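Local coordinates for protein xylooligosaccharide oxidase (PDB 5L6G) that oxidises the C1 hydroxyl of xylooligosaccharides and some other sugars to lactones, using a bicovalently bound FAD and reducing molecular oxygen to hydrogen peroxide, at residues A[55-60]-A[452-457]; A[75-80]-A[483-488]; A[196-201]-A[208-213]. One frame throughout, in Å; residues are numbered along the deposited sequence.

Contact 1 of 3, residues A[55-60]-A[452-457]; sequences DRLPYT and ADPGLD. With XYP (beta-D-xylopyranose), chain I.
The polar part of this contact runs through a sugar: Arg56 and Pro454 meet where both touch a bound beta-D-xylopyranose. The guanidinium of Arg56 grips the anomeric oxygen with two nitrogens, NH1 donating to XYP O1 at 2.8 Å (157° at the hydrogen) and NH2 donating to the same O1 at 3.2 Å, more bent. A weak third bond runs from NH2 to the ring oxygen O5. Since O1 lies in the guanidinium plane, the sugar is met at the edge of the flat group. With CG anti to the backbone N (chi1 -167°), the chain reaches out and then bends at chi3 (67°) to present that edge, while NE, bonded to the carbonyl oxygen of Phe342, helps fix its rotation. Were Arg56 replaced by an alanine, XYP O1 would be likely to lose both guanidinium donors, and the sugar its hold at that end.

Arg56, Leu57, Pro454 and Gly455 belong to a six-residue pocket for this xylose, completed by Tyr343 and Phe426, near the surface and distinct from the xylose site that includes Thr154, Arg272, Glu412 and Tyr451. On the 452-457 side a type I turn from Asp453 to Leu456 shapes the pocket wall. It contains an Asx turn, Gly455 N donating to Asp453 OD1 at 2.8 Å from above the carboxylate plane; Lys345 and Tyr343 also hold that carboxylate.

The van der Waals contacts are few. Their apolar pair is Leu57 CD1 and Pro454 CG, 4.0 Å apart; the same CG lies 3.8 Å from Arg56 NH2, at the guanidinium edge. Leu57 CG sits over the centre of one guanidinium face, and its other methyl, CD2, faces the sugar O1. Gly455 CA approaches XYP C5 to 3.3 Å.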
loop_
_atom_site.group_PDB
_atom_site.type_symbol
_atom_site.label_atom_id
_atom_site.label_comp_id
_atom_site.label_asym_id
_atom_site.label_seq_id
_atom_site.Cartn_x
_atom_site.Cartn_y
_atom_site.Cartn_z
ATOM N N ASP A 55 -2.820 -0.983 16.678
ATOM C CA ASP A 55 -3.387 -0.844 18.021
ATOM C C ASP A 55 -3.053 0.461 18.714
ATOM O O ASP A 55 -3.637 0.774 19.743
ATOM C CB ASP A 55 -2.938 -1.991 18.921
ATOM C CG ASP A 55 -3.641 -3.274 18.608
ATOM O OD1 ASP A 55 -4.871 -3.230 18.397
ATOM O OD2 ASP A 55 -2.957 -4.313 18.567
ATOM N N ARG A 56 -2.096 1.204 18.171
ATOM C CA ARG A 56 -1.804 2.538 18.691
ATOM C C ARG A 56 -2.949 3.509 18.401
ATOM O O ARG A 56 -3.067 4.521 19.081
ATOM C CB ARG A 56 -0.536 3.081 18.065
ATOM C CG ARG A 56 0.031 4.311 18.741
ATOM C CD ARG A 56 1.368 4.697 18.110
ATOM N NE ARG A 56 1.272 5.159 16.737
ATOM C CZ ARG A 56 0.819 6.360 16.371
ATOM N NH1 ARG A 56 0.371 7.229 17.278
ATOM N NH2 ARG A 56 0.794 6.697 15.087
ATOM N N LEU A 57 -3.771 3.194 17.395
ATOM C CA LEU A 57 -4.741 4.115 16.843
ATOM C C LEU A 57 -6.159 3.535 16.703
ATOM O O LEU A 57 -6.713 3.452 15.592
ATOM C CB LEU A 57 -4.238 4.622 15.493
ATOM C CG LEU A 57 -2.967 5.464 15.534
ATOM C CD1 LEU A 57 -2.519 5.746 14.104
ATOM C CD2 LEU A 57 -3.143 6.756 16.351
ATOM N N PRO A 58 -6.769 3.156 17.839
ATOM C CA PRO A 58 -8.142 2.771 17.806
ATOM C C PRO A 58 -8.997 4.015 17.648
ATOM O O PRO A 58 -8.637 5.088 18.165
ATOM C CB PRO A 58 -8.360 2.155 19.177
ATOM C CG PRO A 58 -7.453 2.950 20.067
ATOM C CD PRO A 58 -6.247 3.227 19.221
ATOM N N TYR A 59 -10.091 3.874 16.907
ATOM C CA TYR A 59 -11.122 4.889 16.854
ATOM C C TYR A 59 -12.459 4.232 17.045
ATOM O O TYR A 59 -12.638 3.063 16.727
ATOM C CB TYR A 59 -11.080 5.650 15.537
ATOM C CG TYR A 59 -9.810 6.442 15.384
ATOM C CD1 TYR A 59 -9.544 7.524 16.220
ATOM C CD2 TYR A 59 -8.839 6.077 14.440
ATOM C CE1 TYR A 59 -8.385 8.256 16.102
ATOM C CE2 TYR A 59 -7.666 6.788 14.319
ATOM C CZ TYR A 59 -7.447 7.873 15.147
ATOM O OH TYR A 59 -6.305 8.575 15.028
ATOM N N THR A 60 -13.383 4.986 17.607
ATOM C CA THR A 60 -14.737 4.519 17.809
ATOM C C THR A 60 -15.673 5.082 16.738
ATOM O O THR A 60 -15.967 6.277 16.757
ATOM C CB THR A 60 -15.228 4.966 19.179
ATOM O OG1 THR A 60 -14.268 4.558 20.168
ATOM C CG2 THR A 60 -16.565 4.365 19.465
ATOM N N ALA A 452 0.595 5.017 5.580
ATOM C CA ALA A 452 0.035 6.285 6.002
ATOM C C ALA A 452 0.661 6.760 7.301
ATOM O O ALA A 452 0.734 6.015 8.260
ATOM C CB ALA A 452 -1.464 6.170 6.160
ATOM N N ASP A 453 1.115 8.002 7.292
ATOM C CA ASP A 453 1.859 8.573 8.404
ATOM C C ASP A 453 1.030 9.719 8.985
ATOM O O ASP A 453 1.038 10.819 8.458
ATOM C CB ASP A 453 3.202 9.062 7.862
ATOM C CG ASP A 453 4.016 9.830 8.884
ATOM O OD1 ASP A 453 3.543 10.024 10.027
ATOM O OD2 ASP A 453 5.119 10.257 8.506
ATOM N N PRO A 454 0.331 9.473 10.102
ATOM C CA PRO A 454 -0.523 10.527 10.664
ATOM C C PRO A 454 0.259 11.649 11.331
ATOM O O PRO A 454 -0.351 12.581 11.855
ATOM C CB PRO A 454 -1.383 9.775 11.680
ATOM C CG PRO A 454 -0.545 8.602 12.079
ATOM C CD PRO A 454 0.271 8.228 10.880
ATOM N N GLY A 455 1.588 11.577 11.308
ATOM C CA GLY A 455 2.434 12.676 11.791
ATOM C C GLY A 455 2.397 13.885 10.866
ATOM O O GLY A 455 2.742 14.992 11.278
ATOM N N LEU A 456 1.993 13.680 9.615
ATOM C CA LEU A 456 1.921 14.769 8.633
ATOM C C LEU A 456 0.609 15.504 8.819
ATOM O O LEU A 456 -0.444 14.867 8.899
ATOM C CB LEU A 456 1.961 14.223 7.209
ATOM C CG LEU A 456 3.063 13.218 6.893
ATOM C CD1 LEU A 456 2.760 12.517 5.584
ATOM C CD2 LEU A 456 4.448 13.882 6.872
ATOM N N ASP A 457 0.658 16.833 8.846
ATOM C CA ASP A 457 -0.589 17.599 8.822
ATOM C C ASP A 457 -1.250 17.475 7.451
ATOM O O ASP A 457 -0.643 16.992 6.483
ATOM C CB ASP A 457 -0.439 19.059 9.313
ATOM C CG ASP A 457 0.340 19.973 8.367
ATOM O OD1 ASP A 457 0.283 19.843 7.119
ATOM O OD2 ASP A 457 0.980 20.904 8.917
HETATM O O1 XYP I . -0.684 9.415 15.840
HETATM C C1 XYP I . 0.178 10.475 15.496
HETATM C C2 XYP I . 0.531 11.250 16.767
HETATM C C3 XYP I . 1.508 12.342 16.407
HETATM C C4 XYP I . 2.727 11.704 15.772
HETATM C C5 XYP I . 2.325 10.873 14.574
HETATM O O2 XYP I . -0.641 11.811 17.390
HETATM O O3 XYP I . 1.927 13.052 17.570
HETATM O O4 XYP I . 3.622 12.748 15.403
HETATM O O5 XYP I . 1.349 9.898 14.944
#

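Contact 2 of 3, residues A[75-80]-A[483-488]; sequences AAVLCA and TELFYY
Leu485 reaches from the 483-488 loop to helix 70-83 with both branches of its fork, one methyl for each of two helix residues a single turn apart. Its CG stands anti to the backbone N (chi1 -176°), which extends the side chain toward the helix, and chi2 near 70° turns the fork so that CD2 falls on Val77 and CD1 on Ala80. CD2 meets Val77 CG1 at 3.6 Å, while CD1 lies 3.9 Å from Ala80 CB. The same CD2 also comes within 3.8 Å of Val77 O, so the leucine packs against the helix backbone as well as against its side chains.

Val77 is forked in its turn. Its chi1 of 166° sets CG1 anti to the backbone N and against Leu485, and leaves CG2 to point toward Phe486, whose CE1 it approaches at 4.2 Å. That methyl arrives at the edge of the ring, near its plane. One face of the same ring is overlaid by Leu485 CD2, offset toward the rim, so leucine and phenylalanine, neighbours in sequence, form a joint apolar surface for the valine.

All four touching residues are buried. Nearby, Ile219 of strand 219-229 touches both Val77 and Phe486, and Ala80 packs on Ala87 of strand 87-90. The loop backbone is held by separate bonds: Asp481 accepts from Leu485 N and Phe486 N, and a type I turn runs from Glu484 to Tyr487. Such packing joins a helix of the PCMH-type FAD-binding region to the berberine-like C-terminal segment, which in this flavoprotein family returns to the FAD-binding domain.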
loop_
_atom_site.group_PDB
_atom_site.type_symbol
_atom_site.label_atom_id
_atom_site.label_comp_id
_atom_site.label_asym_id
_atom_site.label_seq_id
_atom_site.Cartn_x
_atom_site.Cartn_y
_atom_site.Cartn_z
ATOM N N ALA A 75 -26.907 2.820 0.131
ATOM C CA ALA A 75 -27.824 3.206 1.179
ATOM C C ALA A 75 -27.078 3.754 2.393
ATOM O O ALA A 75 -27.534 4.728 3.011
ATOM C CB ALA A 75 -28.704 2.037 1.581
ATOM N N ALA A 76 -25.968 3.108 2.750
ATOM C CA ALA A 76 -25.131 3.560 3.862
ATOM C C ALA A 76 -24.581 4.946 3.578
ATOM O O ALA A 76 -24.656 5.841 4.427
ATOM C CB ALA A 76 -23.987 2.594 4.128
ATOM N N VAL A 77 -24.049 5.134 2.380
ATOM C CA VAL A 77 -23.510 6.434 1.997
ATOM C C VAL A 77 -24.578 7.528 2.101
ATOM O O VAL A 77 -24.338 8.602 2.679
ATOM C CB VAL A 77 -22.940 6.396 0.583
ATOM C CG1 VAL A 77 -22.701 7.808 0.044
ATOM C CG2 VAL A 77 -21.644 5.594 0.580
ATOM N N LEU A 78 -25.765 7.246 1.567
ATOM C CA LEU A 78 -26.836 8.218 1.598
ATOM C C LEU A 78 -27.233 8.577 3.021
ATOM O O LEU A 78 -27.557 9.744 3.307
ATOM C CB LEU A 78 -28.045 7.679 0.864
ATOM C CG LEU A 78 -27.893 7.700 -0.645
ATOM C CD1 LEU A 78 -28.849 6.693 -1.290
ATOM C CD2 LEU A 78 -28.168 9.111 -1.165
ATOM N N CYS A 79 -27.194 7.578 3.900
ATOM C CA CYS A 79 -27.554 7.783 5.299
ATOM C C CYS A 79 -26.592 8.758 5.973
ATOM O O CYS A 79 -27.021 9.685 6.660
ATOM C CB CYS A 79 -27.619 6.457 6.051
ATOM S SG CYS A 79 -29.259 5.728 5.935
ATOM N N ALA A 80 -25.302 8.542 5.752
ATOM C CA ALA A 80 -24.273 9.450 6.236
ATOM C C ALA A 80 -24.514 10.850 5.730
ATOM O O ALA A 80 -24.418 11.800 6.491
ATOM C CB ALA A 80 -22.903 8.988 5.810
ATOM N N THR A 483 -18.808 18.121 -0.493
ATOM C CA THR A 483 -19.095 18.229 0.941
ATOM C C THR A 483 -18.101 17.417 1.782
ATOM O O THR A 483 -18.164 17.445 3.005
ATOM C CB THR A 483 -20.535 17.792 1.297
ATOM O OG1 THR A 483 -20.645 16.369 1.215
ATOM C CG2 THR A 483 -21.553 18.437 0.377
ATOM N N GLU A 484 -17.180 16.701 1.137
ATOM C CA GLU A 484 -16.194 15.893 1.837
ATOM C C GLU A 484 -16.844 14.874 2.751
ATOM O O GLU A 484 -16.458 14.703 3.915
ATOM C CB GLU A 484 -15.207 16.751 2.628
ATOM C CG GLU A 484 -14.485 17.789 1.783
ATOM C CD GLU A 484 -13.379 18.454 2.554
ATOM O OE1 GLU A 484 -12.393 17.777 2.864
ATOM O OE2 GLU A 484 -13.514 19.638 2.872
ATOM N N LEU A 485 -17.842 14.194 2.216
ATOM C CA LEU A 485 -18.447 13.094 2.940
ATOM C C LEU A 485 -17.415 12.049 3.344
ATOM O O LEU A 485 -17.496 11.482 4.437
ATOM C CB LEU A 485 -19.543 12.426 2.107
ATOM C CG LEU A 485 -20.282 11.317 2.849
ATOM C CD1 LEU A 485 -21.132 11.919 3.949
ATOM C CD2 LEU A 485 -21.161 10.517 1.912
ATOM N N PHE A 486 -16.456 11.796 2.460
ATOM C CA PHE A 486 -15.437 10.770 2.699
ATOM C C PHE A 486 -14.187 11.296 3.400
ATOM O O PHE A 486 -13.109 10.740 3.252
ATOM C CB PHE A 486 -15.078 10.098 1.375
ATOM C CG PHE A 486 -16.259 9.464 0.697
ATOM C CD1 PHE A 486 -16.974 8.455 1.333
ATOM C CD2 PHE A 486 -16.656 9.866 -0.561
ATOM C CE1 PHE A 486 -18.066 7.846 0.717
ATOM C CE2 PHE A 486 -17.745 9.274 -1.179
ATOM C CZ PHE A 486 -18.450 8.263 -0.543
ATOM N N TYR A 487 -14.373 12.328 4.211
ATOM C CA TYR A 487 -13.295 13.006 4.896
ATOM C C TYR A 487 -12.529 12.063 5.795
ATOM O O TYR A 487 -13.103 11.210 6.452
ATOM C CB TYR A 487 -13.857 14.169 5.744
ATOM C CG TYR A 487 -12.810 14.765 6.642
ATOM C CD1 TYR A 487 -11.920 15.699 6.153
ATOM C CD2 TYR A 487 -12.649 14.321 7.959
ATOM C CE1 TYR A 487 -10.934 16.232 6.953
ATOM C CE2 TYR A 487 -11.664 14.851 8.772
ATOM C CZ TYR A 487 -10.792 15.793 8.255
ATOM O OH TYR A 487 -9.786 16.330 9.029
ATOM N N TYR A 488 -11.213 12.226 5.793
ATOM C CA TYR A 488 -10.364 11.744 6.852
ATOM C C TYR A 488 -9.239 12.765 6.961
ATOM O O TYR A 488 -9.127 13.619 6.094
ATOM C CB TYR A 488 -9.872 10.325 6.623
ATOM C CG TYR A 488 -9.096 10.071 5.357
ATOM C CD1 TYR A 488 -9.748 9.802 4.159
ATOM C CD2 TYR A 488 -7.726 10.028 5.376
ATOM C CE1 TYR A 488 -9.036 9.503 2.995
ATOM C CE2 TYR A 488 -7.008 9.744 4.221
ATOM C CZ TYR A 488 -7.668 9.491 3.034
ATOM O OH TYR A 488 -6.916 9.178 1.909
#

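Contact 3 of 3, residues A[196-201]-A[208-213]; sequences VTASET and WALRGA
Glu200 and Arg211 carry opposite charges, yet they meet without a salt bridge: Glu200 OE2 stays 4.5 Å from Arg211 NH2 and well out of the guanidinium plane, with no N-H aimed at it. The attraction is therefore probably a general electrostatic one, consistent with an exposed carboxylate. The arginine's directed bonds go elsewhere, above all from NH1 to the carbonyl oxygen of Ala396. The edge of its guanidinium lies against Trp208 CA, three residues back along its own chain.

The apolar half of the contact is a single pair, Ala198 CB against Leu210 CD1 at 3.9 Å. Leu210 holds CG anti to its carbonyl carbon (chi1 -71°), and the extended chi2 (177°) carries CD1 out to the strand. Both residues are buried. The pair is part of the packing of helix 204-213 on the antiparallel sheet of the PCMH-type FAD-binding region, in which strand 195-199 pairs with strand 183-189; Ala198 also touches Leu206 and Phe207 of the helix, and Leu210 touches Ala186 and Val188 of strand 183-189.

At Ser199 the chain turns: its OG accepts from Thr201 N at 3.2 Å, an ST turn. On the 208-213 side, Arg211 is the centre of an inverse gamma turn, and Gly212 follows with phi of 149°, where a side chain would be jammed against the carbonyl oxygen of Arg211.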
loop_
_atom_site.group_PDB
_atom_site.type_symbol
_atom_site.label_atom_id
_atom_site.label_comp_id
_atom_site.label_asym_id
_atom_site.label_seq_id
_atom_site.Cartn_x
_atom_site.Cartn_y
_atom_site.Cartn_z
ATOM N N VAL A 196 -21.400 4.779 -10.562
ATOM C CA VAL A 196 -20.707 5.044 -11.808
ATOM C C VAL A 196 -19.739 3.919 -11.989
ATOM O O VAL A 196 -19.329 3.310 -11.015
ATOM C CB VAL A 196 -19.938 6.386 -11.807
ATOM C CG1 VAL A 196 -20.891 7.583 -11.868
ATOM C CG2 VAL A 196 -19.026 6.490 -10.616
ATOM N N THR A 197 -19.415 3.629 -13.236
ATOM C CA THR A 197 -18.340 2.726 -13.556
ATOM C C THR A 197 -17.250 3.603 -14.138
ATOM O O THR A 197 -17.511 4.443 -15.018
ATOM C CB THR A 197 -18.767 1.645 -14.560
ATOM O OG1 THR A 197 -19.760 0.808 -13.956
ATOM C CG2 THR A 197 -17.568 0.796 -15.010
ATOM N N ALA A 198 -16.037 3.396 -13.652
ATOM C CA ALA A 198 -14.871 4.144 -14.098
ATOM C C ALA A 198 -13.921 3.204 -14.828
ATOM O O ALA A 198 -13.672 2.088 -14.390
ATOM C CB ALA A 198 -14.186 4.805 -12.922
ATOM N N SER A 199 -13.425 3.660 -15.963
ATOM C CA SER A 199 -12.484 2.908 -16.773
ATOM C C SER A 199 -11.762 3.904 -17.678
ATOM O O SER A 199 -11.987 5.112 -17.592
ATOM C CB SER A 199 -13.224 1.865 -17.613
ATOM O OG SER A 199 -13.926 2.479 -18.677
ATOM N N GLU A 200 -10.907 3.417 -18.561
ATOM C CA GLU A 200 -10.238 4.338 -19.475
ATOM C C GLU A 200 -11.205 5.043 -20.415
ATOM O O GLU A 200 -10.935 6.170 -20.811
ATOM C CB GLU A 200 -9.124 3.653 -20.261
ATOM C CG GLU A 200 -7.784 3.809 -19.573
ATOM C CD GLU A 200 -6.674 3.091 -20.292
ATOM O OE1 GLU A 200 -6.762 2.944 -21.530
ATOM O OE2 GLU A 200 -5.723 2.665 -19.603
ATOM N N THR A 201 -12.335 4.398 -20.724
ATOM C CA THR A 201 -13.333 4.931 -21.653
ATOM C C THR A 201 -14.599 5.439 -20.975
ATOM O O THR A 201 -15.557 5.788 -21.644
ATOM C CB THR A 201 -13.766 3.850 -22.663
ATOM O OG1 THR A 201 -14.401 2.762 -21.972
ATOM C CG2 THR A 201 -12.558 3.340 -23.433
ATOM N N TRP A 208 -8.774 8.099 -13.443
ATOM C CA TRP A 208 -7.479 8.704 -13.117
ATOM C C TRP A 208 -7.363 8.950 -11.609
ATOM O O TRP A 208 -6.402 8.505 -10.987
ATOM C CB TRP A 208 -7.291 10.005 -13.922
ATOM C CG TRP A 208 -5.977 10.696 -13.678
ATOM C CD1 TRP A 208 -4.818 10.512 -14.354
ATOM C CD2 TRP A 208 -5.706 11.689 -12.679
ATOM N NE1 TRP A 208 -3.833 11.329 -13.846
ATOM C CE2 TRP A 208 -4.356 12.054 -12.809
ATOM C CE3 TRP A 208 -6.476 12.298 -11.686
ATOM C CZ2 TRP A 208 -3.763 13.001 -11.990
ATOM C CZ3 TRP A 208 -5.890 13.243 -10.880
ATOM C CH2 TRP A 208 -4.546 13.581 -11.027
ATOM N N ALA A 209 -8.350 9.614 -11.006
ATOM C CA ALA A 209 -8.275 9.933 -9.574
ATOM C C ALA A 209 -8.249 8.677 -8.683
ATOM O O ALA A 209 -7.483 8.607 -7.716
ATOM C CB ALA A 209 -9.402 10.867 -9.158
ATOM N N LEU A 210 -9.039 7.665 -9.034
ATOM C CA LEU A 210 -9.061 6.416 -8.280
ATOM C C LEU A 210 -7.714 5.736 -8.200
ATOM O O LEU A 210 -7.398 5.092 -7.189
ATOM C CB LEU A 210 -10.015 5.396 -8.909
ATOM C CG LEU A 210 -11.507 5.664 -8.802
ATOM C CD1 LEU A 210 -12.259 4.577 -9.564
ATOM C CD2 LEU A 210 -11.943 5.730 -7.348
ATOM N N ARG A 211 -6.955 5.843 -9.287
ATOM C CA ARG A 211 -5.779 5.051 -9.459
ATOM C C ARG A 211 -4.567 5.722 -8.846
ATOM O O ARG A 211 -3.604 6.049 -9.550
ATOM C CB ARG A 211 -5.597 4.683 -10.941
ATOM C CG ARG A 211 -6.469 3.475 -11.232
ATOM C CD ARG A 211 -6.971 3.387 -12.625
ATOM N NE ARG A 211 -5.960 3.266 -13.653
ATOM C CZ ARG A 211 -5.611 4.232 -14.493
ATOM N NH1 ARG A 211 -6.120 5.460 -14.386
ATOM N NH2 ARG A 211 -4.721 3.968 -15.447
ATOM N N GLY A 212 -4.645 5.879 -7.519
ATOM C CA GLY A 212 -3.614 6.520 -6.706
ATOM C C GLY A 212 -4.154 7.232 -5.473
ATOM O O GLY A 212 -3.451 7.341 -4.465
ATOM N N ALA A 213 -5.390 7.725 -5.556
ATOM C CA ALA A 213 -5.984 8.503 -4.471
ATOM C C ALA A 213 -7.434 8.116 -4.200
ATOM O O ALA A 213 -8.211 8.922 -3.689
ATOM C CB ALA A 213 -5.869 9.986 -4.787
#

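In the fold
From the N terminus, the chain first supplies 55-60, then 75-80 on helix 70-83, both of whose partners lie near the C terminus. Contact 3 closes early, a local return of seven residues from strand 195-199 to helix 204-213, and lies within the long loops of both other contacts. After the eight-stranded antiparallel sheet, 452-457 closes contact 1 and 483-488 closes contact 2; their segments alternate, so these two loops cross. Contacts 1 and 2 thus bring the C-terminal berberine-like segment back onto the FAD-binding region, at points with centres 20 Å apart, whereas contact 3 joins helix to sheet inside that region.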